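DUTPase (Staphylococcus phage 11, PDB 4GV8) catalyses the hydrolysis of dUTP to dUMP and diphosphate, and so probably limits uracil incorporation into DNA. Local coordinates at residues V7-L10 / R15-E18; G26-S31 / T62-V67. All blocks are in the same frame, centred on the assembly; numbering follows the deposited sequence.

Contact 1 of 2, residues V7-L10 / R15-E18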
loop_
_atom_site.group_PDB
_atom_site.type_symbol
_atom_site.label_atom_id
_atom_site.label_comp_id
_atom_site.label_asym_id
_atom_site.label_seq_id
_atom_site.Cartn_x
_atom_site.Cartn_y
_atom_site.Cartn_z
ATOM N N VAL B 7 -13.729 -20.643 -6.539
ATOM C CA VAL B 7 -13.080 -19.880 -7.594
ATOM C C VAL B 7 -13.735 -20.225 -8.941
ATOM O O VAL B 7 -13.906 -21.398 -9.278
ATOM C CB VAL B 7 -11.559 -20.200 -7.649
ATOM C CG1 VAL B 7 -10.865 -19.362 -8.720
ATOM C CG2 VAL B 7 -10.904 -20.039 -6.268
ATOM N N ARG B 8 -14.099 -19.201 -9.712
ATOM C CA ARG B 8 -14.496 -19.373 -11.127
ATOM C C ARG B 8 -13.406 -18.853 -12.047
ATOM O O ARG B 8 -12.946 -17.732 -11.854
ATOM C CB ARG B 8 -15.797 -18.607 -11.452
ATOM C CG ARG B 8 -17.049 -19.326 -11.033
ATOM C CD ARG B 8 -18.327 -18.551 -11.273
ATOM N NE ARG B 8 -18.414 -18.019 -12.625
ATOM C CZ ARG B 8 -18.675 -16.746 -12.918
ATOM N NH1 ARG B 8 -18.918 -15.814 -11.966
ATOM N NH2 ARG B 8 -18.696 -16.389 -14.173
ATOM N N LEU B 9 -12.993 -19.669 -13.030
ATOM C CA LEU B 9 -12.135 -19.239 -14.103
ATOM C C LEU B 9 -13.052 -18.704 -15.206
ATOM O O LEU B 9 -14.035 -19.355 -15.565
ATOM C CB LEU B 9 -11.225 -20.393 -14.552
ATOM C CG LEU B 9 -10.331 -21.058 -13.485
ATOM C CD1 LEU B 9 -9.380 -22.044 -14.156
ATOM C CD2 LEU B 9 -9.514 -20.038 -12.668
ATOM N N LEU B 10 -12.782 -17.500 -15.704
ATOM C CA LEU B 10 -13.749 -16.803 -16.618
ATOM C C LEU B 10 -13.339 -16.866 -18.077
ATOM O O LEU B 10 -14.096 -16.476 -18.977
ATOM C CB LEU B 10 -14.014 -15.348 -16.192
ATOM C CG LEU B 10 -14.392 -15.164 -14.677
ATOM C CD1 LEU B 10 -14.266 -13.687 -14.224
ATOM C CD2 LEU B 10 -15.767 -15.758 -14.347
ATOM N N ARG B 15 -6.132 -18.862 -14.789
ATOM C CA ARG B 15 -5.405 -19.931 -14.157
ATOM C C ARG B 15 -5.741 -19.916 -12.710
ATOM O O ARG B 15 -5.771 -18.839 -12.092
ATOM C CB ARG B 15 -3.914 -19.736 -14.288
ATOM C CG ARG B 15 -3.164 -20.880 -13.636
ATOM C CD ARG B 15 -1.692 -20.773 -13.918
ATOM N NE ARG B 15 -0.956 -21.681 -13.051
ATOM C CZ ARG B 15 0.363 -21.860 -13.100
ATOM N NH1 ARG B 15 1.119 -21.195 -13.986
ATOM N NH2 ARG B 15 0.934 -22.706 -12.252
ATOM N N MET B 16 -5.976 -21.108 -12.174
ATOM C CA MET B 16 -6.277 -21.265 -10.764
ATOM C C MET B 16 -5.179 -20.574 -9.949
ATOM O O MET B 16 -3.990 -20.835 -10.166
ATOM C CB MET B 16 -6.364 -22.776 -10.387
ATOM C CG MET B 16 -7.745 -23.364 -10.587
ATOM S SD MET B 16 -9.121 -22.515 -9.762
ATOM C CE MET B 16 -9.078 -23.295 -8.142
ATOM N N PRO B 17 -5.563 -19.655 -9.048
ATOM C CA PRO B 17 -4.555 -19.161 -8.098
ATOM C C PRO B 17 -3.832 -20.294 -7.354
ATOM O O PRO B 17 -4.294 -21.428 -7.314
ATOM C CB PRO B 17 -5.374 -18.354 -7.110
ATOM C CG PRO B 17 -6.554 -17.906 -7.906
ATOM C CD PRO B 17 -6.890 -19.051 -8.807
ATOM N N GLU B 18 -2.701 -19.964 -6.757
ATOM C CA GLU B 18 -1.737 -20.977 -6.336
ATOM C C GLU B 18 -0.973 -20.530 -5.104
ATOM O O GLU B 18 -0.344 -19.472 -5.108
ATOM C CB GLU B 18 -0.736 -21.143 -7.467
ATOM C CG GLU B 18 -0.257 -22.542 -7.741
ATOM C CD GLU B 18 0.786 -22.522 -8.839
ATOM O OE1 GLU B 18 1.594 -21.553 -8.896
ATOM O OE2 GLU B 18 0.791 -23.466 -9.654
#
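Met16 lays its thioether across the methyl-bearing ends of Val7 and Leu9. The chi2 bend (-54°) brings its sulfur to strand 4-9, and the chi3 bend (-86°) carries CE on to Val7. Met16 SD sits 3.8 Å from Val7 CG1 and equally near Leu9 CD2, 3.8 Å from that SD. Met16 CE, beyond the sulfur, rests 4.0 Å from Val7 CB. Leu9 and Met16 cross at about a right angle. The branched end of Leu9 lies against the start of the methionine. There Leu9 CD2 lies 3.7 Å from Met16 N, over the peptide that joins Arg15 to Met16. Val7 CG1 has a second neighbour in Pro17 CD, at 4.0 Å. It reaches the ring because it stands anti to its backbone N (chi1 -178°). Val7 and Pro17 run past each other in opposite directions. No hydrogen bond links the two segments, and their side-chain packing is apolar. Arg15 NH2 makes a salt bridge with Glu18 OE2 at 2.7 Å, with weak hydrogen-bond geometry, and the Arg15 guanidinium forms a cation-pi contact with Phe30. Gln149 of the second subunit packs on Leu9 and Met16, and Val7 joins a parallel strand of that chain. The contact is a small apolar patch in the jelly-roll fold, where an N-terminal strand meets the loop after it at the subunit interface of the dUTPase trimer.

Contact 2 of 2, residues G26-S31 / T62-V67. With DUP (2'-deoxyuridine 5'-alpha,beta-imido-triphosphate), chain L.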
loop_
_atom_site.group_PDB
_atom_site.type_symbol
_atom_site.label_atom_id
_atom_site.label_comp_id
_atom_site.label_asym_id
_atom_site.label_seq_id
_atom_site.Cartn_x
_atom_site.Cartn_y
_atom_site.Cartn_z
ATOM N N GLY B 26 -0.558 -15.972 1.016
ATOM C CA GLY B 26 -1.195 -15.623 -0.241
ATOM C C GLY B 26 -1.308 -16.755 -1.264
ATOM O O GLY B 26 -0.431 -17.661 -1.352
ATOM N N TYR B 27 -2.391 -16.641 -2.039
ATOM C CA TYR B 27 -2.578 -17.352 -3.312
ATOM C C TYR B 27 -2.062 -16.421 -4.415
ATOM O O TYR B 27 -2.517 -15.276 -4.571
ATOM C CB TYR B 27 -4.041 -17.711 -3.572
ATOM C CG TYR B 27 -4.699 -18.379 -2.401
ATOM C CD1 TYR B 27 -4.894 -19.748 -2.407
ATOM C CD2 TYR B 27 -5.086 -17.650 -1.275
ATOM C CE1 TYR B 27 -5.474 -20.379 -1.348
ATOM C CE2 TYR B 27 -5.665 -18.278 -0.183
ATOM C CZ TYR B 27 -5.888 -19.644 -0.246
ATOM O OH TYR B 27 -6.438 -20.303 0.815
ATOM N N ASP B 28 -1.061 -16.912 -5.132
ATOM C CA ASP B 28 -0.504 -16.213 -6.255
ATOM C C ASP B 28 -1.504 -16.162 -7.386
ATOM O O ASP B 28 -2.241 -17.095 -7.654
ATOM C CB ASP B 28 0.819 -16.831 -6.666
ATOM C CG ASP B 28 1.938 -16.516 -5.677
ATOM O OD1 ASP B 28 2.024 -15.358 -5.165
ATOM O OD2 ASP B 28 2.757 -17.414 -5.452
ATOM N N ILE B 29 -1.550 -14.992 -7.995
ATOM C CA ILE B 29 -2.555 -14.629 -8.963
ATOM C C ILE B 29 -1.818 -14.334 -10.277
ATOM O O ILE B 29 -0.778 -13.649 -10.271
ATOM C CB ILE B 29 -3.326 -13.367 -8.515
ATOM C CG1 ILE B 29 -4.089 -13.605 -7.221
ATOM C CG2 ILE B 29 -4.291 -12.938 -9.592
ATOM C CD1 ILE B 29 -5.378 -14.412 -7.429
ATOM N N PHE B 30 -2.412 -14.804 -11.389
ATOM C CA PHE B 30 -1.795 -14.748 -12.717
ATOM C C PHE B 30 -2.520 -13.808 -13.649
ATOM O O PHE B 30 -3.736 -13.704 -13.614
ATOM C CB PHE B 30 -1.698 -16.150 -13.353
ATOM C CG PHE B 30 -1.021 -17.169 -12.485
ATOM C CD1 PHE B 30 0.318 -17.446 -12.640
ATOM C CD2 PHE B 30 -1.742 -17.854 -11.514
ATOM C CE1 PHE B 30 0.947 -18.362 -11.840
ATOM C CE2 PHE B 30 -1.112 -18.769 -10.684
ATOM C CZ PHE B 30 0.231 -19.020 -10.841
ATOM N N SER B 31 -1.748 -13.135 -14.501
ATOM C CA SER B 31 -2.311 -12.280 -15.527
ATOM C C SER B 31 -3.033 -13.121 -16.608
ATOM O O SER B 31 -2.517 -14.131 -17.042
ATOM C CB SER B 31 -1.213 -11.432 -16.187
ATOM O OG SER B 31 -1.779 -10.563 -17.145
ATOM N N THR B 62 -2.694 -7.970 -3.782
ATOM C CA THR B 62 -1.521 -7.267 -3.337
ATOM C C THR B 62 -0.247 -7.710 -4.054
ATOM O O THR B 62 -0.174 -8.751 -4.733
ATOM C CB THR B 62 -1.432 -7.431 -1.784
ATOM O OG1 THR B 62 -0.617 -6.371 -1.244
ATOM C CG2 THR B 62 -0.968 -8.819 -1.367
ATOM N N SER B 63 0.761 -6.888 -3.931
ATOM C CA SER B 63 2.027 -7.097 -4.639
ATOM C C SER B 63 2.790 -8.337 -4.121
ATOM O O SER B 63 2.595 -8.778 -2.968
ATOM C CB SER B 63 2.921 -5.860 -4.441
ATOM O OG SER B 63 3.375 -5.767 -3.045
ATOM N N ARG B 64 3.669 -8.859 -4.984
ATOM C CA ARG B 64 4.718 -9.816 -4.616
ATOM C C ARG B 64 6.010 -9.034 -4.409
ATOM O O ARG B 64 6.270 -8.054 -5.120
ATOM C CB ARG B 64 4.884 -10.886 -5.705
ATOM C CG ARG B 64 3.588 -11.667 -5.963
ATOM C CD ARG B 64 3.769 -12.794 -6.997
ATOM N NE ARG B 64 4.871 -13.644 -6.613
ATOM C CZ ARG B 64 5.762 -14.151 -7.451
ATOM N NH1 ARG B 64 5.641 -13.920 -8.747
ATOM N NH2 ARG B 64 6.735 -14.938 -6.990
ATOM N N SER B 65 6.804 -9.421 -3.415
ATOM C CA SER B 65 8.017 -8.632 -3.100
ATOM C C SER B 65 9.121 -8.655 -4.184
ATOM O O SER B 65 9.913 -7.688 -4.291
ATOM C CB SER B 65 8.625 -9.064 -1.765
ATOM O OG SER B 65 9.227 -10.352 -1.844
ATOM N N GLY B 66 9.178 -9.739 -4.979
ATOM C CA GLY B 66 10.160 -9.827 -6.052
ATOM C C GLY B 66 9.775 -8.866 -7.174
ATOM O O GLY B 66 10.575 -8.003 -7.583
ATOM N N VAL B 67 8.555 -8.954 -7.651
ATOM C CA VAL B 67 8.097 -7.994 -8.694
ATOM C C VAL B 67 8.255 -6.554 -8.197
ATOM O O VAL B 67 8.816 -5.643 -8.852
ATOM C CB VAL B 67 6.622 -8.217 -9.058
ATOM C CG1 VAL B 67 6.138 -7.072 -9.968
ATOM C CG2 VAL B 67 6.420 -9.599 -9.714
HETATM O O4 DUP L . 8.824 -6.224 1.909
HETATM C C4 DUP L . 9.078 -7.516 2.161
HETATM C C5 DUP L . 8.293 -8.523 1.614
HETATM C C6 DUP L . 8.592 -9.869 1.881
HETATM N N3 DUP L . 10.107 -7.856 2.950
HETATM C C2 DUP L . 10.404 -9.182 3.176
HETATM O O2 DUP L . 11.463 -9.472 3.985
HETATM N N1 DUP L . 9.665 -10.186 2.630
HETATM C "C1'" DUP L . 9.994 -11.605 2.866
HETATM C "C2'" DUP L . 8.978 -12.231 3.796
HETATM C "C3'" DUP L . 8.093 -13.065 2.886
HETATM O "O3'" DUP L . 7.599 -14.197 3.610
HETATM O "O4'" DUP L . 9.960 -12.295 1.593
HETATM C "C4'" DUP L . 8.996 -13.381 1.667
HETATM C "C5'" DUP L . 8.267 -13.534 0.336
HETATM O "O5'" DUP L . 7.251 -12.536 0.111
HETATM P PA DUP L . 6.419 -12.608 -1.282
HETATM O O1A DUP L . 5.701 -11.277 -1.352
HETATM O O2A DUP L . 5.626 -13.865 -1.422
HETATM N N3A DUP L . 7.668 -12.566 -2.417
HETATM P PB DUP L . 7.804 -13.459 -3.848
HETATM O O1B DUP L . 6.418 -14.020 -4.141
HETATM O O2B DUP L . 8.414 -12.552 -4.907
HETATM O O3B DUP L . 8.829 -14.685 -3.466
HETATM P PG DUP L . 8.562 -16.210 -2.859
HETATM O O2G DUP L . 7.097 -16.375 -2.428
HETATM O O1G DUP L . 8.838 -16.895 -4.136
HETATM O O3G DUP L . 9.601 -16.269 -1.783
#
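Arg64 meets both Asp28 and the beta-phosphate of the bound imido-triphosphate, DUP, from directions roughly at right angles at NE. Two N-H groups grip one phosphate oxygen. Arg64 NE reaches DUP O1B at 2.9 Å, and Arg64 NH2 reaches the same O1B at 3.0 Å. Both bonds are bent, the first to 141°, and the oxygen sits by the guanidinium rim, close to its plane. The Asp28 carboxylate is turned 60° from the guanidinium plane. Asp28 OD1 is 3.6 Å from Arg64 NE, a long salt bridge. It stands off the guanidinium plane and takes no hydrogen bond there, which leaves a purely electrostatic attraction. Ser65 N donates to DUP O1A at 3.0 Å, and Gly66 N donates to DUP O2B at 2.9 Å. Ser65 OG accepts from the bridging DUP N3A at 2.8 Å. Further out, a bend at chi3 (53°) turns the Arg64 head, and NH1 is held by Lys133 O. Asp28 packs on Lys133, Gln136 and Asn20, and Asn20 ND2 also bonds DUP. Gly89 and Asp81 of the second subunit bind the same ligand. The Asp28 side chain comes within about 4 Å of a bound magnesium at the nearest atoms, consistent with water-mediated contact. Arg64 and the N-H groups of Ser65 and Gly66 at the start of helix 65-70 probably offset phosphate charge, while Asp28 probably balances the arginine and helps place the metal.

Overall arrangement
Contact 1 comes first along the chain. It closes a short loop of four residues between strand 4-9 and the segment leading into strand 18-19. Contact 2 opens only after this loop is complete. It closes a longer excursion of 30 residues, rich in strand, between strand 26-30 and the join of strand 57-63 with helix 65-70. The two are in series and neither nest nor cross. Their centres are about 14 Å apart, yet they touch: Glu18 O lies 2.7 Å from Asp28 N, a probable backbone hydrogen bond. The peripheral strand 4-9 is thus tied, through residues 15-18, to the sheet bearing the phosphate site. Both contacts also meet the second subunit.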